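PDB 5DQP: EDTA monooxygenase from EDTA-degrading bacterium BNC1, which probably oxidises EDTA as a monooxygenase of the flavin-dependent NtaA/SnaA/DszA family, working with a partner flavin reductase. Local coordinates for residues A[266-278]-A[356-369]. Numbering follows the deposited sequence.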
loop_
_atom_site.group_PDB
_atom_site.type_symbol
_atom_site.label_atom_id
_atom_site.label_comp_id
_atom_site.label_asym_id
_atom_site.label_seq_id
_atom_site.Cartn_x
_atom_site.Cartn_y
_atom_site.Cartn_z
ATOM N N SER A 266 -25.064 3.673 -2.273
ATOM C CA SER A 266 -24.488 2.387 -1.933
ATOM C C SER A 266 -25.602 1.501 -1.410
ATOM O O SER A 266 -26.461 1.964 -0.658
ATOM C CB SER A 266 -23.374 2.547 -0.878
ATOM O OG SER A 266 -22.733 1.308 -0.596
ATOM N N PHE A 267 -25.595 0.231 -1.801
ATOM C CA PHE A 267 -26.631 -0.658 -1.292
ATOM C C PHE A 267 -26.167 -2.107 -1.372
ATOM O O PHE A 267 -25.215 -2.446 -2.090
ATOM C CB PHE A 267 -27.947 -0.466 -2.055
ATOM C CG PHE A 267 -27.942 -1.077 -3.421
ATOM C CD1 PHE A 267 -27.255 -0.484 -4.444
ATOM C CD2 PHE A 267 -28.608 -2.260 -3.671
ATOM C CE1 PHE A 267 -27.232 -1.054 -5.696
ATOM C CE2 PHE A 267 -28.592 -2.820 -4.936
ATOM C CZ PHE A 267 -27.904 -2.221 -5.939
ATOM N N VAL A 268 -26.869 -2.955 -0.624
ATOM C CA VAL A 268 -26.589 -4.385 -0.543
ATOM C C VAL A 268 -27.625 -5.117 -1.392
ATOM O O VAL A 268 -28.811 -5.099 -1.041
ATOM C CB VAL A 268 -26.642 -4.877 0.906
ATOM C CG1 VAL A 268 -26.313 -6.383 0.970
ATOM C CG2 VAL A 268 -25.718 -4.035 1.803
ATOM N N PRO A 269 -27.245 -5.757 -2.479
ATOM C CA PRO A 269 -28.234 -6.552 -3.221
ATOM C C PRO A 269 -28.372 -7.967 -2.667
ATOM O O PRO A 269 -27.367 -8.638 -2.416
ATOM C CB PRO A 269 -27.660 -6.568 -4.642
ATOM C CG PRO A 269 -26.192 -6.521 -4.423
ATOM C CD PRO A 269 -25.946 -5.710 -3.175
ATOM N N LEU A 270 -29.603 -8.443 -2.503
ATOM C CA LEU A 270 -29.888 -9.837 -2.162
ATOM C C LEU A 270 -30.629 -10.423 -3.357
ATOM O O LEU A 270 -31.859 -10.336 -3.465
ATOM C CB LEU A 270 -30.714 -9.944 -0.885
ATOM C CG LEU A 270 -30.723 -11.334 -0.260
ATOM C CD1 LEU A 270 -29.284 -11.772 0.034
ATOM C CD2 LEU A 270 -31.548 -11.305 1.032
ATOM N N ILE A 271 -29.875 -10.989 -4.283
ATOM C CA ILE A 271 -30.401 -11.334 -5.587
ATOM C C ILE A 271 -30.597 -12.833 -5.660
ATOM O O ILE A 271 -29.657 -13.593 -5.425
ATOM C CB ILE A 271 -29.489 -10.859 -6.722
ATOM C CG1 ILE A 271 -29.394 -9.344 -6.689
ATOM C CG2 ILE A 271 -30.047 -11.370 -8.057
ATOM C CD1 ILE A 271 -28.439 -8.797 -7.673
ATOM N N GLY A 272 -31.824 -13.242 -5.971
ATOM C CA GLY A 272 -32.121 -14.617 -6.317
ATOM C C GLY A 272 -32.721 -14.643 -7.708
ATOM O O GLY A 272 -33.329 -13.666 -8.157
ATOM N N SER A 273 -32.522 -15.759 -8.401
ATOM C CA SER A 273 -32.938 -15.815 -9.793
ATOM C C SER A 273 -34.452 -15.878 -9.934
ATOM O O SER A 273 -34.969 -15.489 -10.990
ATOM C CB SER A 273 -32.263 -17.000 -10.487
ATOM O OG SER A 273 -32.279 -18.125 -9.637
ATOM N N THR A 274 -35.160 -16.314 -8.883
ATOM C CA THR A 274 -36.618 -16.324 -8.812
ATOM C C THR A 274 -37.079 -15.846 -7.441
ATOM O O THR A 274 -36.283 -15.614 -6.536
ATOM C CB THR A 274 -37.199 -17.714 -9.069
ATOM O OG1 THR A 274 -36.387 -18.705 -8.412
ATOM C CG2 THR A 274 -37.263 -17.983 -10.562
ATOM N N GLU A 275 -38.394 -15.710 -7.299
ATOM C CA GLU A 275 -38.970 -15.385 -5.997
ATOM C C GLU A 275 -38.721 -16.496 -4.998
ATOM O O GLU A 275 -38.381 -16.233 -3.837
ATOM C CB GLU A 275 -40.463 -15.136 -6.122
ATOM C CG GLU A 275 -40.800 -14.047 -7.089
ATOM C CD GLU A 275 -40.444 -14.440 -8.493
ATOM O OE1 GLU A 275 -40.876 -15.525 -8.956
ATOM O OE2 GLU A 275 -39.679 -13.682 -9.120
ATOM N N ALA A 276 -38.914 -17.745 -5.416
ATOM C CA ALA A 276 -38.564 -18.851 -4.543
ATOM C C ALA A 276 -37.195 -18.616 -3.944
ATOM O O ALA A 276 -37.032 -18.598 -2.718
ATOM C CB ALA A 276 -38.600 -20.171 -5.313
ATOM N N GLU A 277 -36.193 -18.388 -4.799
ATOM C CA GLU A 277 -34.845 -18.200 -4.279
ATOM C C GLU A 277 -34.734 -16.900 -3.499
ATOM O O GLU A 277 -34.029 -16.841 -2.490
ATOM C CB GLU A 277 -33.825 -18.262 -5.413
ATOM C CG GLU A 277 -33.608 -19.684 -5.910
ATOM C CD GLU A 277 -33.350 -20.661 -4.766
ATOM O OE1 GLU A 277 -32.401 -20.423 -3.982
ATOM O OE2 GLU A 277 -34.106 -21.654 -4.638
ATOM N N VAL A 278 -35.418 -15.846 -3.944
ATOM C CA VAL A 278 -35.402 -14.609 -3.174
ATOM C C VAL A 278 -36.027 -14.850 -1.805
ATOM O O VAL A 278 -35.447 -14.508 -0.766
ATOM C CB VAL A 278 -36.113 -13.477 -3.941
ATOM C CG1 VAL A 278 -36.403 -12.303 -3.008
ATOM C CG2 VAL A 278 -35.245 -13.004 -5.113
ATOM N N ARG A 356 -32.533 -2.300 5.067
ATOM C CA ARG A 356 -31.309 -3.080 5.206
ATOM C C ARG A 356 -30.696 -3.467 3.855
ATOM O O ARG A 356 -29.488 -3.303 3.655
ATOM C CB ARG A 356 -31.602 -4.327 6.039
ATOM C CG ARG A 356 -32.323 -4.043 7.367
ATOM C CD ARG A 356 -32.804 -5.345 8.027
ATOM N NE ARG A 356 -31.727 -6.038 8.729
ATOM C CZ ARG A 356 -31.490 -5.929 10.035
ATOM N NH1 ARG A 356 -32.262 -5.169 10.806
ATOM N NH2 ARG A 356 -30.478 -6.590 10.572
ATOM N N LEU A 357 -31.502 -3.966 2.915
ATOM C CA LEU A 357 -30.962 -4.433 1.644
ATOM C C LEU A 357 -32.024 -4.346 0.546
ATOM O O LEU A 357 -33.178 -4.005 0.789
ATOM C CB LEU A 357 -30.407 -5.853 1.791
ATOM C CG LEU A 357 -31.297 -6.882 2.486
ATOM C CD1 LEU A 357 -32.475 -7.204 1.608
ATOM C CD2 LEU A 357 -30.534 -8.174 2.838
ATOM N N ILE A 358 -31.609 -4.631 -0.680
ATOM C CA ILE A 358 -32.487 -4.622 -1.836
ATOM C C ILE A 358 -32.611 -6.073 -2.298
ATOM O O ILE A 358 -31.728 -6.606 -2.976
ATOM C CB ILE A 358 -31.962 -3.715 -2.958
ATOM C CG1 ILE A 358 -31.811 -2.250 -2.499
ATOM C CG2 ILE A 358 -32.903 -3.793 -4.152
ATOM C CD1 ILE A 358 -33.145 -1.546 -2.222
ATOM N N ALA A 359 -33.691 -6.736 -1.917
ATOM C CA ALA A 359 -33.914 -8.113 -2.322
ATOM C C ALA A 359 -34.785 -8.141 -3.571
ATOM O O ALA A 359 -35.735 -7.367 -3.686
ATOM C CB ALA A 359 -34.574 -8.902 -1.191
ATOM N N GLY A 360 -34.453 -9.025 -4.510
ATOM C CA GLY A 360 -35.245 -9.130 -5.726
ATOM C C GLY A 360 -34.583 -10.037 -6.737
ATOM O O GLY A 360 -33.480 -10.544 -6.518
ATOM N N THR A 361 -35.280 -10.241 -7.861
ATOM C CA THR A 361 -34.670 -10.947 -8.983
ATOM C C THR A 361 -33.742 -10.007 -9.757
ATOM O O THR A 361 -33.762 -8.792 -9.575
ATOM C CB THR A 361 -35.737 -11.515 -9.925
ATOM O OG1 THR A 361 -36.449 -10.431 -10.523
ATOM C CG2 THR A 361 -36.693 -12.466 -9.198
ATOM N N PRO A 362 -32.894 -10.551 -10.639
ATOM C CA PRO A 362 -32.011 -9.675 -11.430
ATOM C C PRO A 362 -32.759 -8.561 -12.155
ATOM O O PRO A 362 -32.307 -7.405 -12.162
ATOM C CB PRO A 362 -31.342 -10.665 -12.410
ATOM C CG PRO A 362 -31.313 -11.959 -11.670
ATOM C CD PRO A 362 -32.605 -11.981 -10.862
ATOM N N ASP A 363 -33.912 -8.874 -12.753
ATOM C CA ASP A 363 -34.674 -7.849 -13.465
ATOM C C ASP A 363 -35.189 -6.768 -12.522
ATOM O O ASP A 363 -35.215 -5.590 -12.888
ATOM C CB ASP A 363 -35.841 -8.487 -14.227
ATOM C CG ASP A 363 -35.405 -9.093 -15.558
ATOM O OD1 ASP A 363 -35.124 -8.319 -16.511
ATOM O OD2 ASP A 363 -35.335 -10.341 -15.652
ATOM N N GLN A 364 -35.615 -7.153 -11.307
ATOM C CA GLN A 364 -36.140 -6.172 -10.359
ATOM C C GLN A 364 -35.044 -5.227 -9.907
ATOM O O GLN A 364 -35.264 -4.018 -9.766
ATOM C CB GLN A 364 -36.775 -6.875 -9.146
ATOM C CG GLN A 364 -38.128 -7.549 -9.423
ATOM C CD GLN A 364 -38.563 -8.496 -8.300
ATOM O OE1 GLN A 364 -37.739 -9.185 -7.686
ATOM N NE2 GLN A 364 -39.855 -8.513 -8.014
ATOM N N VAL A 365 -33.843 -5.751 -9.693
ATOM C CA VAL A 365 -32.737 -4.889 -9.296
ATOM C C VAL A 365 -32.354 -3.945 -10.434
ATOM O O VAL A 365 -32.190 -2.733 -10.224
ATOM C CB VAL A 365 -31.550 -5.742 -8.825
ATOM C CG1 VAL A 365 -30.295 -4.843 -8.626
ATOM C CG2 VAL A 365 -31.937 -6.478 -7.541
ATOM N N ALA A 366 -32.222 -4.483 -11.658
ATOM C CA ALA A 366 -31.875 -3.649 -12.805
ATOM C C ALA A 366 -32.911 -2.561 -13.012
ATOM O O ALA A 366 -32.563 -1.406 -13.276
ATOM C CB ALA A 366 -31.723 -4.495 -14.090
ATOM N N ASP A 367 -34.199 -2.922 -12.908
ATOM C CA ASP A 367 -35.269 -1.935 -13.031
ATOM C C ASP A 367 -35.141 -0.844 -11.986
ATOM O O ASP A 367 -35.324 0.332 -12.296
ATOM C CB ASP A 367 -36.651 -2.603 -12.919
ATOM C CG ASP A 367 -36.920 -3.579 -14.056
ATOM O OD1 ASP A 367 -36.045 -3.682 -14.956
ATOM O OD2 ASP A 367 -37.990 -4.239 -14.040
ATOM N N ARG A 368 -34.834 -1.209 -10.739
ATOM C CA ARG A 368 -34.636 -0.178 -9.721
ATOM C C ARG A 368 -33.403 0.679 -10.022
ATOM O O ARG A 368 -33.458 1.911 -9.932
ATOM C CB ARG A 368 -34.532 -0.812 -8.333
ATOM C CG ARG A 368 -34.562 0.246 -7.222
ATOM C CD ARG A 368 -34.265 -0.321 -5.861
ATOM N NE ARG A 368 -35.208 -1.353 -5.436
ATOM C CZ ARG A 368 -36.265 -1.122 -4.657
ATOM N NH1 ARG A 368 -37.066 -2.127 -4.297
ATOM N NH2 ARG A 368 -36.530 0.117 -4.251
ATOM N N LEU A 369 -32.285 0.057 -10.404
ATOM C CA LEU A 369 -31.105 0.855 -10.743
ATOM C C LEU A 369 -31.409 1.841 -11.864
ATOM O O LEU A 369 -31.063 3.021 -11.774
ATOM C CB LEU A 369 -29.936 -0.044 -11.139
ATOM C CG LEU A 369 -29.508 -0.990 -10.000
ATOM C CD1 LEU A 369 -28.210 -1.740 -10.333
ATOM C CD2 LEU A 369 -29.362 -0.265 -8.688
HETATM O O HOH W 1 -28.706 -1.846 1.243
#
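F267 and I358 meet at the start of a parallel strand pairing in the TIM-barrel fold of the luciferase-like monooxygenases. Strand 358-360 runs parallel to residues 269-271, at the end of strand 262-271; the two short segments diverge by 14°. The F267 side chain lies roughly at right angles to I358, with its CD2 3.4 Å from I358 CG1. A chi1 of 75° sets the ring between its own backbone N and carbonyl carbon and directs it at 356-369. Further out, F267 CZ lies 3.7 Å from L369 CD2, while V365 CG1 sits more loosely at the ring edge. The ring therefore touches both strand 358-360 and helix 362-374. A serine in place of F267 would probably open a gap here and leave I358 and L369 without their shared neighbour. I271 continues this face: its CG1 meets V365 CG2, the two side chains crossing nearly perpendicularly, and its CG2 reaches P362 CD at 3.8 Å. V399 of helix 390-405 also touches I271. L270 and A359 turn to the other face of the sheet, toward helix 275-287. There L270 CD2 meets L357 CD2 at 3.8 Å, and L270 CB lies against A359 CB. Four backbone hydrogen bonds join the segments. I358 N donates to V268 O, L270 N to I358 O, G360 N to L270 O and G272 N to G360 O. Before the first of these bonds, a water accepts from V268 N and donates to R356 O. Downstream, T361 and Q364 form a capping box at the start of helix 362-374. The return bond, from Q364 N to T361 OG1, is weak. The firm bond runs 2.7 Å from T361 N to Q364 OE1, in the amide plane and on a lone pair of that oxygen.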